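Local coordinates for uncharacterized protein (Porphyromonas gingivalis, PDB 2QSV) that is of unknown function but may, as a full-length protein, have cysteine-type peptidase activity, this C-terminal part comprising two Ig-like beta-sandwich domains with a bound sodium ion, at residues A[41-45]-A[78-82]; A[116-122]-A[202-208]; A[158-162]-A[187-193]. All coordinates share one frame. Where two conformers were deposited one is given. Residue numbers count along the deposited sequence, not the author numbering.

From the N terminus, contact 1 comes first: in the first Ig-like domain, the loop 41-45 runs on from strand 35-41 alongside its neighbour 76-87 before crossing to strand 46-47, closing a loop of 32 residues. The chain then enters the second domain, where contact 2 ties its opening segment 116-122 to the end of strand 195-204 and the turn beyond. Contact 3 lies wholly within the span that contact 2 encloses; it joins the sodium-binding loop 158-162 to the end of helix 185-190, just ahead of strand 195-204. Contacts 2 and 3 do not touch. Contacts 1 and 3 meet across the two domains through a salt bridge, D79 OD1 to R158 NH2 at 2.8 Å.

Contact 1: A[41-45]-A[78-82]; sequences SLPSF and KDEPL
Segment 41-45 is an extended loop that turns sharply at S44 (phi/psi -61/-17), while 78-82 is regular strand in the first half of strand 76-87. Their end-to-end directions differ by 146°, so they run roughly antiparallel, with CA of L42 4.9 Å from CA of L82 and CA of P43 5.1 Å from CA of E80. E80 (chi1 m, chi2 t) points its side chain at the loop, and its carboxylate receives two hydrogen bonds from one residue: S44 N to E80 OE1 at 2.9 Å, nearly straight (166°), and S44 OG to E80 OE2 at 2.7 Å, with S44 chi1 at p. Both carboxylate oxygens thus have a donor where the loop bends. At the other end a water bridges the segments, 3.1 Å from S41 OG and donating to P81 O at 2.7 Å. S41 O makes a CA-H...O contact with L82 CA (3.6 Å), and S41 still pairs through its backbone with V83. K78, E80 and L82 pair through their backbones with L103, V101 and V99 of strand 94-105, and F45 with A68. K78 NZ turns away to P74 O; D79, pointing away, hydrogen-bonds S102 OG and forms a salt bridge with R158. Apolar contacts fill the remainder: L42 CD2 meets L82 CD1 at 3.5 Å, P43 CD lies 4.3 Å from L82 CD1, and F45 CE2 reaches K78 CB at 3.6 Å. The E80-S44 pair is a detail of this loop; its crossover from strand 35-41 to strand 46-47 in the opposing sheet belongs to the Ig-like beta-sandwich.

Contact 2: A[116-122]-A[202-208]; sequences QTGVMEL and IICNDPQ
Segment 116-122 is loop apart from the short strand 120-121; 202-204 is strand, followed by loop 205-208. Backbone polar contacts set the register, with CA of T117 5.6 Å from CA of N205 and CA of V119 4.9 Å from CA of D206. G118 N gives a weak hydrogen bond to N205 O (3.3 Å, 145°), and G118 O receives a CA-H...O contact from D206 CA (3.3 Å). The D206 side chain (chi1 t) is shared: OD2 accepts from M120 N at 3.0 Å, whereas OD1 accepts from Q208 N at 3.1 Å, forming an Asx turn. A water links Q116 O (2.8 Å) to N205 ND2 (2.9 Å); N205 OD1 accepts from R151 N and ND2 bonds P149 O. The turn after strand 195-204 thereby holds the chain entering the second Ig-like sandwich, whose strands 120-121 and 195-204 belong to different sheets. Apolar packing lies between these sheets: selenomethionine M120 (chi1 t, chi2 t, chi3 p) sets CE 3.8 Å from C204 SG and 3.9 Å from I202 CG2, and L122 CD2 lies 3.9 Å from I202 CD1.

Contact 3: A[158-162]-A[187-193]; sequences RNPAL and VMKAEGW. With NA (sodium ion), chain C.
A type I beta turn, N159 to L162, packs against the end of helix 185-190 in the second Ig-like domain, a small apolar contact with CA of A161 5.3 Å from CA of V187. P160 buries most. Its CB lies 4.0 Å from V187 CG1, and its CG sits at the edge of the W193 ring, 3.7 Å from CH2 and near the ring plane. A161 follows, with CB 3.6 Å from CG of selenomethionine M188 and 4.0 Å from V187 CG1; V187 (chi1 t) thus touches both P160 and A161. W193 (chi1 m) comes round to P160 because the helix ends in a Schellman motif: G192, with positive phi (60/37), ends the helical path, with W193 N bonding M188 O at 2.7 Å and G192 N bonding K189 O at 2.6 Å. The turn is held internally by L162 N to N159 O (3.1 Å) and by an Asx turn, A161 N to N159 OD1 (2.9 Å); that OD1 also lies 3.4 Å from W193 CZ3. Carbonyls of the same turn bind the sodium ion, with T157 and three waters as further ligands: N159 O lies 2.6 Å from NA and L162 O 2.8 Å from NA.

Contact 1: A[41-45]-A[78-82]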
ATOM      1  N   SER A  41     -17.142  -6.129  -4.922  1.00 37.67           N
ATOM      2  CA  SER A  41     -16.302  -5.118  -5.564  1.00 37.17           C
ATOM      3  C   SER A  41     -14.867  -5.639  -5.654  1.00 36.72           C
ATOM      4  O   SER A  41     -14.372  -6.215  -4.700  1.00 36.08           O
ATOM      5  CB  SER A  41     -16.353  -3.808  -4.776  1.00 37.28           C
ATOM      6  OG  SER A  41     -15.801  -2.737  -5.513  1.00 37.70           O
ATOM      7  N   LEU A  42     -14.236  -5.458  -6.819  1.00 36.68           N
ATOM      8  CA  LEU A  42     -12.840  -5.827  -7.061  1.00 36.98           C
ATOM      9  C   LEU A  42     -12.030  -4.568  -7.288  1.00 35.97           C
ATOM     10  O   LEU A  42     -12.535  -3.656  -7.903  1.00 36.49           O
ATOM     11  CB  LEU A  42     -12.697  -6.634  -8.362  1.00 37.21           C
ATOM     12  CG  LEU A  42     -13.068  -8.105  -8.511  1.00 40.16           C
ATOM     13  CD1 LEU A  42     -13.013  -8.490 -10.000  1.00 41.34           C
ATOM     14  CD2 LEU A  42     -12.128  -8.989  -7.689  1.00 41.54           C
ATOM     15  N   PRO A  43     -10.756  -4.538  -6.845  1.00 34.37           N
ATOM     16  CA  PRO A  43      -9.820  -3.504  -7.288  1.00 33.86           C
ATOM     17  C   PRO A  43      -9.805  -3.336  -8.813  1.00 33.81           C
ATOM     18  O   PRO A  43      -9.894  -4.329  -9.541  1.00 32.79           O
ATOM     19  CB  PRO A  43      -8.475  -4.049  -6.811  1.00 33.66           C
ATOM     20  CG  PRO A  43      -8.810  -4.765  -5.575  1.00 33.54           C
ATOM     21  CD  PRO A  43     -10.129  -5.448  -5.877  1.00 33.68           C
ATOM     22  N   SER A  44      -9.685  -2.097  -9.288  1.00 33.56           N
ATOM     23  CA  SER A  44      -9.660  -1.818 -10.728  1.00 33.91           C
ATOM     24  C   SER A  44      -8.497  -2.478 -11.482  1.00 33.81           C
ATOM     25  O   SER A  44      -8.539  -2.573 -12.719  1.00 33.51           O
ATOM     26  CB  SER A  44      -9.582  -0.319 -10.971  1.00 33.55           C
ATOM     27  OG  SER A  44      -8.347   0.182 -10.507  1.00 36.26           O
ATOM     28  N   PHE A  45      -7.471  -2.913 -10.743  1.00 32.55           N
ATOM     29  CA  PHE A  45      -6.252  -3.473 -11.333  1.00 32.25           C
ATOM     30  C   PHE A  45      -6.174  -4.990 -11.191  1.00 33.71           C
ATOM     31  O   PHE A  45      -5.133  -5.587 -11.475  1.00 32.97           O
ATOM     32  CB  PHE A  45      -4.974  -2.816 -10.744  1.00 30.14           C
ATOM     33  CG  PHE A  45      -4.924  -2.798  -9.212  1.00 27.49           C
ATOM     34  CD1 PHE A  45      -4.426  -3.884  -8.483  1.00 25.99           C
ATOM     35  CD2 PHE A  45      -5.369  -1.683  -8.503  1.00 26.57           C
ATOM     36  CE1 PHE A  45      -4.372  -3.851  -7.067  1.00 25.99           C
ATOM     37  CE2 PHE A  45      -5.302  -1.631  -7.094  1.00 26.38           C
ATOM     38  CZ  PHE A  45      -4.793  -2.708  -6.383  1.00 26.28           C
ATOM     39  N   LYS A  78      -1.115   1.858  -5.317  1.00 24.84           N
ATOM     40  CA  LYS A  78      -2.558   1.753  -5.442  1.00 25.10           C
ATOM     41  C   LYS A  78      -3.035   0.915  -4.268  1.00 26.17           C
ATOM     42  O   LYS A  78      -2.424  -0.098  -3.940  1.00 27.23           O
ATOM     43  CB  LYS A  78      -2.920   1.069  -6.774  1.00 24.83           C
ATOM     44  CG  LYS A  78      -2.104   1.531  -7.999  1.00 23.78           C
ATOM     45  CD  LYS A  78      -2.426   3.022  -8.309  1.00 26.40           C
ATOM     46  CE  LYS A  78      -1.558   3.555  -9.444  1.00 27.12           C
ATOM     47  NZ  LYS A  78      -1.762   5.030  -9.621  1.00 30.75           N
ATOM     48  N   ASP A  79      -4.088   1.350  -3.609  1.00 26.84           N
ATOM     49  CA  ASP A  79      -4.688   0.617  -2.494  1.00 28.88           C
ATOM     50  C   ASP A  79      -6.167   0.594  -2.757  1.00 28.90           C
ATOM     51  O   ASP A  79      -6.780   1.641  -2.774  1.00 28.96           O
ATOM     52  CB  ASP A  79      -4.455   1.340  -1.164  1.00 29.00           C
ATOM     53  CG  ASP A  79      -2.996   1.523  -0.855  1.00 33.60           C
ATOM     54  OD1 ASP A  79      -2.276   0.515  -0.693  1.00 40.39           O
ATOM     55  OD2 ASP A  79      -2.550   2.679  -0.752  1.00 42.23           O
ATOM     56  N   GLU A  80      -6.728  -0.582  -3.040  1.00 28.67           N
ATOM     57  CA  GLU A  80      -8.152  -0.702  -3.336  1.00 28.44           C
ATOM     58  C   GLU A  80      -8.725  -1.942  -2.656  1.00 28.70           C
ATOM     59  O   GLU A  80      -8.059  -2.974  -2.604  1.00 28.22           O
ATOM     60  CB  GLU A  80      -8.386  -0.776  -4.845  1.00 28.36           C
ATOM     61  CG  GLU A  80      -8.146   0.547  -5.628  1.00 30.60           C
ATOM     62  CD  GLU A  80      -8.742   0.498  -7.028  1.00 34.08           C
ATOM     63  OE1 GLU A  80      -9.851  -0.079  -7.232  1.00 35.11           O
ATOM     64  OE2 GLU A  80      -8.090   1.010  -7.940  1.00 36.62           O
ATOM     65  N   PRO A  81      -9.957  -1.839  -2.116  1.00 28.98           N
ATOM     66  CA  PRO A  81     -10.521  -2.981  -1.382  1.00 29.15           C
ATOM     67  C   PRO A  81     -11.095  -4.101  -2.261  1.00 29.65           C
ATOM     68  O   PRO A  81     -11.666  -3.877  -3.334  1.00 29.89           O
ATOM     69  CB  PRO A  81     -11.633  -2.339  -0.533  1.00 29.07           C
ATOM     70  CG  PRO A  81     -12.134  -1.184  -1.409  1.00 29.47           C
ATOM     71  CD  PRO A  81     -10.873  -0.666  -2.124  1.00 28.34           C
ATOM     72  N   LEU A  82     -10.916  -5.325  -1.800  1.00 30.85           N
ATOM     73  CA  LEU A  82     -11.715  -6.439  -2.290  1.00 31.33           C
ATOM     74  C   LEU A  82     -12.915  -6.564  -1.312  1.00 31.23           C
ATOM     75  O   LEU A  82     -12.747  -6.796  -0.106  1.00 30.57           O
ATOM     76  CB  LEU A  82     -10.841  -7.697  -2.320  1.00 30.89           C
ATOM     77  CG  LEU A  82     -11.535  -9.005  -2.707  1.00 34.04           C
ATOM     78  CD1 LEU A  82     -11.677  -9.053  -4.215  1.00 34.71           C
ATOM     79  CD2 LEU A  82     -10.713 -10.197  -2.219  1.00 35.40           C
TER
HETATM   80  O   HOH W   1     -12.858  -2.112  -4.972  1.00 31.39           O

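Contact 2: A[116-122]-A[202-208]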
ATOM      1  N   GLN A 116      14.813  11.356 -19.405  1.00 30.42           N
ATOM      2  CA  GLN A 116      13.470  11.327 -18.832  1.00 29.89           C
ATOM      3  C   GLN A 116      13.370  10.803 -17.381  1.00 27.59           C
ATOM      4  O   GLN A 116      12.276  10.714 -16.857  1.00 28.34           O
ATOM      5  CB  GLN A 116      12.546  10.475 -19.706  1.00 31.52           C
ATOM      6  CG  GLN A 116      12.497  10.860 -21.197  1.00 34.81           C
ATOM      7  CD  GLN A 116      11.772   9.787 -21.979  1.00 36.63           C
ATOM      8  OE1 GLN A 116      12.346   8.783 -22.366  1.00 38.29           O
ATOM      9  NE2 GLN A 116      10.491   9.987 -22.175  1.00 42.05           N
ATOM     10  N   THR A 117      14.468  10.422 -16.754  1.00 25.36           N
ATOM     11  CA  THR A 117      14.376   9.789 -15.423  1.00 24.39           C
ATOM     12  C   THR A 117      15.237  10.532 -14.458  1.00 22.76           C
ATOM     13  O   THR A 117      16.154  11.214 -14.878  1.00 23.19           O
ATOM     14  CB  THR A 117      14.749   8.277 -15.437  1.00 23.71           C
ATOM     15  OG1 THR A 117      16.077   8.112 -15.967  1.00 24.54           O
ATOM     16  CG2 THR A 117      13.762   7.461 -16.276  1.00 22.57           C
ATOM     17  N   GLY A 118      14.925  10.417 -13.164  1.00 21.20           N
ATOM     18  CA  GLY A 118      15.705  11.029 -12.108  1.00 20.71           C
ATOM     19  C   GLY A 118      16.541  10.003 -11.324  1.00 21.12           C
ATOM     20  O   GLY A 118      16.480   8.794 -11.599  1.00 22.36           O
ATOM     21  N   VAL A 119      17.380  10.491 -10.425  1.00 20.11           N
ATOM     22  CA  VAL A 119      18.143   9.637  -9.501  1.00 20.80           C
ATOM     23  C   VAL A 119      17.944  10.297  -8.147  1.00 20.98           C
ATOM     24  O   VAL A 119      18.356  11.461  -7.933  1.00 21.10           O
ATOM     25  CB  VAL A 119      19.666   9.485  -9.840  1.00 20.87           C
ATOM     26  CG1 VAL A 119      20.370   8.513  -8.769  1.00 19.25           C
ATOM     27  CG2 VAL A 119      19.924   8.907 -11.234  1.00 19.89           C
HETATM   28  N   MSE A 120      17.301   9.581  -7.230  1.00 19.85           N
HETATM   29  CA  MSE A 120      16.945  10.130  -5.918  1.00 18.61           C
HETATM   30  C   MSE A 120      18.051   9.906  -4.890  1.00 20.16           C
HETATM   31  O   MSE A 120      18.505   8.753  -4.687  1.00 20.56           O
HETATM   32  CB  MSE A 120      15.589   9.546  -5.431  1.00 18.58           C
HETATM   33  CG  MSE A 120      15.045  10.221  -4.106  1.00 17.26           C
HETATM   34 SE   MSE A 120      13.147  10.048  -3.954  0.55 19.87          SE
HETATM   35  CE  MSE A 120      13.264   8.109  -3.415  1.00 18.33           C
ATOM     36  N   GLU A 121      18.461  10.984  -4.230  0.50 19.41           N
ATOM     37  CA  GLU A 121      19.338  10.883  -3.095  0.50 20.15           C
ATOM     38  C   GLU A 121      18.640  11.465  -1.861  0.50 19.95           C
ATOM     39  O   GLU A 121      18.111  12.580  -1.902  0.50 18.42           O
ATOM     40  CB  GLU A 121      20.646  11.597  -3.421  0.50 21.02           C
ATOM     41  CG  GLU A 121      21.603  11.698  -2.291  0.50 26.13           C
ATOM     42  CD  GLU A 121      22.801  12.554  -2.643  0.50 32.70           C
ATOM     43  OE1 GLU A 121      23.477  12.230  -3.658  0.50 35.91           O
ATOM     44  OE2 GLU A 121      23.072  13.527  -1.896  0.50 33.68           O
ATOM     45  N   LEU A 122      18.608  10.686  -0.767  1.00 18.99           N
ATOM     46  CA  LEU A 122      18.033  11.136   0.520  1.00 18.41           C
ATOM     47  C   LEU A 122      18.513  10.242   1.680  1.00 19.66           C
ATOM     48  O   LEU A 122      19.039   9.142   1.479  1.00 18.30           O
ATOM     49  CB  LEU A 122      16.474  11.150   0.552  1.00 17.62           C
ATOM     50  CG  LEU A 122      15.560  10.038  -0.048  1.00 19.82           C
ATOM     51  CD1 LEU A 122      16.195   8.664  -0.313  1.00 17.36           C
ATOM     52  CD2 LEU A 122      14.228   9.908   0.558  1.00 16.08           C
ATOM     53  N   ILE A 202       8.137   5.511  -1.009  1.00 18.59           N
ATOM     54  CA  ILE A 202       8.135   6.473  -2.131  1.00 18.52           C
ATOM     55  C   ILE A 202       8.262   5.741  -3.419  1.00 17.11           C
ATOM     56  O   ILE A 202       9.181   5.015  -3.609  1.00 17.48           O
ATOM     57  CB  ILE A 202       9.323   7.539  -2.016  1.00 18.71           C
ATOM     58  CG1 ILE A 202       9.223   8.325  -0.683  1.00 16.74           C
ATOM     59  CG2 ILE A 202       9.354   8.456  -3.311  1.00 16.78           C
ATOM     60  CD1 ILE A 202      10.473   9.190  -0.331  1.00 20.61           C
ATOM     61  N   ILE A 203       7.316   5.929  -4.315  1.00 17.20           N
ATOM     62  CA  ILE A 203       7.454   5.410  -5.658  1.00 16.78           C
ATOM     63  C   ILE A 203       7.859   6.577  -6.585  1.00 17.88           C
ATOM     64  O   ILE A 203       7.214   7.602  -6.570  1.00 17.43           O
ATOM     65  CB  ILE A 203       6.187   4.711  -6.137  1.00 16.78           C
ATOM     66  CG1 ILE A 203       6.033   3.390  -5.308  1.00 20.57           C
ATOM     67  CG2 ILE A 203       6.286   4.381  -7.669  1.00 17.21           C
ATOM     68  CD1 ILE A 203       4.890   2.569  -5.656  1.00 23.48           C
ATOM     69  N   CYS A 204       8.927   6.397  -7.354  1.00 17.64           N
ATOM     70  CA  CYS A 204       9.517   7.495  -8.120  1.00 19.77           C
ATOM     71  C   CYS A 204      10.089   6.913  -9.375  1.00 20.51           C
ATOM     72  O   CYS A 204      10.148   5.683  -9.556  1.00 20.11           O
ATOM     73  CB  CYS A 204      10.608   8.226  -7.298  1.00 18.54           C
ATOM     74  SG  CYS A 204      12.004   7.168  -6.892  1.00 22.71           S
ATOM     75  N   ASN A 205      10.576   7.793 -10.239  1.00 21.20           N
ATOM     76  CA  ASN A 205      11.075   7.382 -11.530  1.00 20.43           C
ATOM     77  C   ASN A 205      12.573   7.255 -11.518  1.00 20.51           C
ATOM     78  O   ASN A 205      13.228   7.607 -12.503  1.00 20.92           O
ATOM     79  CB  ASN A 205      10.588   8.350 -12.642  1.00 21.04           C
ATOM     80  CG  ASN A 205      11.223   9.736 -12.544  1.00 20.06           C
ATOM     81  OD1 ASN A 205      11.732  10.122 -11.483  1.00 20.42           O
ATOM     82  ND2 ASN A 205      11.247  10.476 -13.678  1.00 18.56           N
ATOM     83  N   ASP A 206      13.141   6.803 -10.385  1.00 19.92           N
ATOM     84  CA  ASP A 206      14.543   6.397 -10.301  1.00 19.82           C
ATOM     85  C   ASP A 206      14.648   4.925 -10.798  1.00 21.56           C
ATOM     86  O   ASP A 206      14.172   4.016 -10.125  1.00 20.67           O
ATOM     87  CB  ASP A 206      15.062   6.594  -8.861  1.00 19.21           C
ATOM     88  CG  ASP A 206      16.521   6.197  -8.651  1.00 20.23           C
ATOM     89  OD1 ASP A 206      17.120   5.448  -9.448  1.00 21.71           O
ATOM     90  OD2 ASP A 206      17.106   6.636  -7.626  1.00 18.96           O
ATOM     91  N   PRO A 207      15.288   4.686 -11.964  1.00 22.37           N
ATOM     92  CA  PRO A 207      15.277   3.356 -12.575  1.00 22.73           C
ATOM     93  C   PRO A 207      15.999   2.278 -11.722  1.00 24.46           C
ATOM     94  O   PRO A 207      15.648   1.127 -11.808  1.00 24.63           O
ATOM     95  CB  PRO A 207      16.017   3.565 -13.899  1.00 22.80           C
ATOM     96  CG  PRO A 207      15.896   5.088 -14.139  1.00 23.78           C
ATOM     97  CD  PRO A 207      16.064   5.652 -12.768  1.00 21.86           C
ATOM     98  N   GLN A 208      16.962   2.686 -10.902  1.00 24.59           N
ATOM     99  CA  GLN A 208      17.719   1.818 -10.025  1.00 25.58           C
ATOM    100  C   GLN A 208      17.028   1.465  -8.687  1.00 24.65           C
ATOM    101  O   GLN A 208      17.449   0.538  -8.045  1.00 25.69           O
ATOM    102  CB  GLN A 208      19.063   2.459  -9.694  1.00 25.23           C
ATOM    103  CG  GLN A 208      20.126   2.360 -10.813  1.00 30.09           C
ATOM    104  CD  GLN A 208      19.820   3.334 -11.966  1.00 38.77           C
ATOM    105  OE1 GLN A 208      19.641   2.902 -13.120  1.00 40.64           O
ATOM    106  NE2 GLN A 208      19.712   4.654 -11.647  1.00 38.95           N
TER
HETATM  107  O   HOH W   2       9.707   9.819 -16.094  1.00 45.22           O

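Contact 3: A[158-162]-A[187-193]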
ATOM      1  N   ARG A 158       1.819   3.837   6.346  1.00 25.66           N
ATOM      2  CA  ARG A 158       0.786   2.915   6.850  1.00 27.75           C
ATOM      3  C   ARG A 158       0.500   3.173   8.355  1.00 27.71           C
ATOM      4  O   ARG A 158      -0.612   2.998   8.819  1.00 30.15           O
ATOM      5  CB  ARG A 158       1.190   1.436   6.627  1.00 27.38           C
ATOM      6  CG  ARG A 158       1.471   1.019   5.161  1.00 31.47           C
ATOM      7  CD  ARG A 158       0.285   1.239   4.218  1.00 37.73           C
ATOM      8  NE  ARG A 158       0.494   0.636   2.882  1.00 42.91           N
ATOM      9  CZ  ARG A 158      -0.045   1.067   1.729  1.00 42.61           C
ATOM     10  NH1 ARG A 158      -0.829   2.150   1.709  1.00 44.58           N
ATOM     11  NH2 ARG A 158       0.208   0.412   0.578  1.00 40.55           N
ATOM     12  N   ASN A 159       1.494   3.612   9.098  1.00 26.77           N
ATOM     13  CA  ASN A 159       1.315   3.902  10.504  1.00 25.78           C
ATOM     14  C   ASN A 159       0.517   5.192  10.727  1.00 26.15           C
ATOM     15  O   ASN A 159       0.873   6.251  10.156  1.00 25.32           O
ATOM     16  CB  ASN A 159       2.692   3.945  11.170  1.00 25.56           C
ATOM     17  CG  ASN A 159       2.619   3.929  12.681  1.00 24.59           C
ATOM     18  OD1 ASN A 159       2.011   4.806  13.307  1.00 24.78           O
ATOM     19  ND2 ASN A 159       3.248   2.936  13.269  1.00 25.67           N
ATOM     20  N   PRO A 160      -0.577   5.113  11.552  1.00 25.95           N
ATOM     21  CA  PRO A 160      -1.460   6.230  11.808  1.00 25.85           C
ATOM     22  C   PRO A 160      -0.827   7.374  12.607  1.00 24.89           C
ATOM     23  O   PRO A 160      -1.405   8.444  12.654  1.00 24.95           O
ATOM     24  CB  PRO A 160      -2.626   5.589  12.614  1.00 26.39           C
ATOM     25  CG  PRO A 160      -1.992   4.462  13.318  1.00 25.59           C
ATOM     26  CD  PRO A 160      -1.038   3.894  12.294  1.00 26.15           C
ATOM     27  N   ALA A 161       0.313   7.151  13.242  1.00 25.11           N
ATOM     28  CA  ALA A 161       1.004   8.225  13.965  1.00 25.69           C
ATOM     29  C   ALA A 161       1.960   9.031  13.046  1.00 25.93           C
ATOM     30  O   ALA A 161       2.496  10.049  13.461  1.00 26.75           O
ATOM     31  CB  ALA A 161       1.794   7.658  15.136  1.00 25.93           C
ATOM     32  N   LEU A 162       2.161   8.552  11.822  1.00 25.03           N
ATOM     33  CA  LEU A 162       3.199   9.070  10.902  1.00 25.04           C
ATOM     34  C   LEU A 162       2.582   9.645   9.629  1.00 24.52           C
ATOM     35  O   LEU A 162       1.811   8.956   8.953  1.00 23.99           O
ATOM     36  CB  LEU A 162       4.172   7.952  10.521  1.00 23.63           C
ATOM     37  CG  LEU A 162       5.297   8.242   9.486  1.00 25.08           C
ATOM     38  CD1 LEU A 162       6.316   9.296   9.921  1.00 19.58           C
ATOM     39  CD2 LEU A 162       6.027   6.961   9.148  1.00 21.26           C
ATOM     40  N   VAL A 187      -1.263   9.774  19.186  1.00 34.02           N
ATOM     41  CA  VAL A 187      -1.803   8.657  18.430  1.00 33.76           C
ATOM     42  C   VAL A 187      -1.120   7.413  18.917  1.00 35.81           C
ATOM     43  O   VAL A 187      -1.787   6.416  19.155  1.00 35.97           O
ATOM     44  CB  VAL A 187      -1.684   8.838  16.859  1.00 33.20           C
ATOM     45  CG1 VAL A 187      -2.044   7.556  16.103  1.00 30.97           C
ATOM     46  CG2 VAL A 187      -2.572   9.967  16.395  1.00 29.65           C
HETATM   47  N   MSE A 188       0.200   7.467  19.095  1.00 37.09           N
HETATM   48  CA  MSE A 188       0.961   6.327  19.612  1.00 39.33           C
HETATM   49  C   MSE A 188       0.466   5.890  21.006  1.00 41.57           C
HETATM   50  O   MSE A 188       0.359   4.693  21.290  1.00 41.17           O
HETATM   51  CB  MSE A 188       2.455   6.657  19.701  1.00 38.83           C
HETATM   52  CG  MSE A 188       3.100   7.075  18.388  1.00 36.89           C
HETATM   53 SE   MSE A 188       4.915   7.756  18.676  0.60 33.84          SE
HETATM   54  CE  MSE A 188       5.776   6.364  19.750  1.00 27.67           C
ATOM     55  N   LYS A 189       0.186   6.865  21.870  0.50 42.59           N
ATOM     56  CA  LYS A 189      -0.361   6.576  23.185  0.50 43.97           C
ATOM     57  C   LYS A 189      -1.757   5.944  23.075  0.50 44.99           C
ATOM     58  O   LYS A 189      -1.964   4.832  23.564  0.50 45.33           O
ATOM     59  CB  LYS A 189      -0.355   7.816  24.074  0.50 43.60           C
ATOM     60  CG  LYS A 189       0.948   7.996  24.801  0.50 43.12           C
ATOM     61  CD  LYS A 189       0.969   9.238  25.647  0.50 43.80           C
ATOM     62  CE  LYS A 189       0.955  10.475  24.792  0.50 43.69           C
ATOM     63  NZ  LYS A 189       1.610  11.617  25.492  0.50 45.48           N
ATOM     64  N   ALA A 190      -2.688   6.631  22.406  1.00 46.03           N
ATOM     65  CA  ALA A 190      -4.024   6.065  22.150  1.00 46.51           C
ATOM     66  C   ALA A 190      -3.981   4.643  21.571  1.00 47.23           C
ATOM     67  O   ALA A 190      -4.909   3.878  21.784  1.00 48.99           O
ATOM     68  CB  ALA A 190      -4.835   6.991  21.272  1.00 46.30           C
ATOM     69  N   GLU A 191      -2.893   4.272  20.903  1.00 47.34           N
ATOM     70  CA  GLU A 191      -2.706   2.928  20.347  1.00 47.50           C
ATOM     71  C   GLU A 191      -1.868   2.008  21.237  1.00 48.15           C
ATOM     72  O   GLU A 191      -1.556   0.874  20.848  1.00 48.22           O
ATOM     73  CB  GLU A 191      -2.024   3.011  18.974  1.00 47.72           C
ATOM     74  CG  GLU A 191      -2.752   3.851  17.923  1.00 48.15           C
ATOM     75  CD  GLU A 191      -3.826   3.094  17.162  1.00 51.02           C
ATOM     76  OE1 GLU A 191      -3.802   1.838  17.159  1.00 51.60           O
ATOM     77  OE2 GLU A 191      -4.691   3.771  16.547  1.00 51.83           O
ATOM     78  N   GLY A 192      -1.464   2.505  22.411  1.00 48.55           N
ATOM     79  CA  GLY A 192      -0.616   1.743  23.331  1.00 48.52           C
ATOM     80  C   GLY A 192       0.724   1.341  22.767  1.00 48.70           C
ATOM     81  O   GLY A 192       1.206   0.241  23.033  1.00 49.02           O
ATOM     82  N   TRP A 193       1.319   2.219  21.956  1.00 48.62           N
ATOM     83  CA  TRP A 193       2.701   2.025  21.492  1.00 47.64           C
ATOM     84  C   TRP A 193       3.607   2.929  22.327  1.00 46.74           C
ATOM     85  O   TRP A 193       3.254   4.082  22.608  1.00 46.39           O
ATOM     86  CB  TRP A 193       2.860   2.340  19.990  1.00 47.71           C
ATOM     87  CG  TRP A 193       1.950   1.539  19.082  1.00 48.40           C
ATOM     88  CD1 TRP A 193       1.555   0.232  19.245  1.00 49.26           C
ATOM     89  CD2 TRP A 193       1.343   1.988  17.859  1.00 49.35           C
ATOM     90  NE1 TRP A 193       0.725  -0.152  18.212  1.00 50.63           N
ATOM     91  CE2 TRP A 193       0.575   0.904  17.349  1.00 51.05           C
ATOM     92  CE3 TRP A 193       1.363   3.200  17.147  1.00 47.58           C
ATOM     93  CZ2 TRP A 193      -0.153   0.998  16.151  1.00 48.69           C
ATOM     94  CZ3 TRP A 193       0.638   3.293  15.969  1.00 46.79           C
ATOM     95  CH2 TRP A 193      -0.108   2.197  15.482  1.00 48.36           C
TER
HETATM   96 NA    NA C 222      -0.320   7.317   8.110  1.00 42.37          NA
HETATM   97  O   HOH W   3      -2.245   5.723   7.707  1.00 63.42           O
HETATM   98  O   HOH W   4      -1.241   9.115   8.638  1.00 54.13           O
HETATM   99  O   HOH W   5      -0.794   8.752   6.009  1.00 54.91           O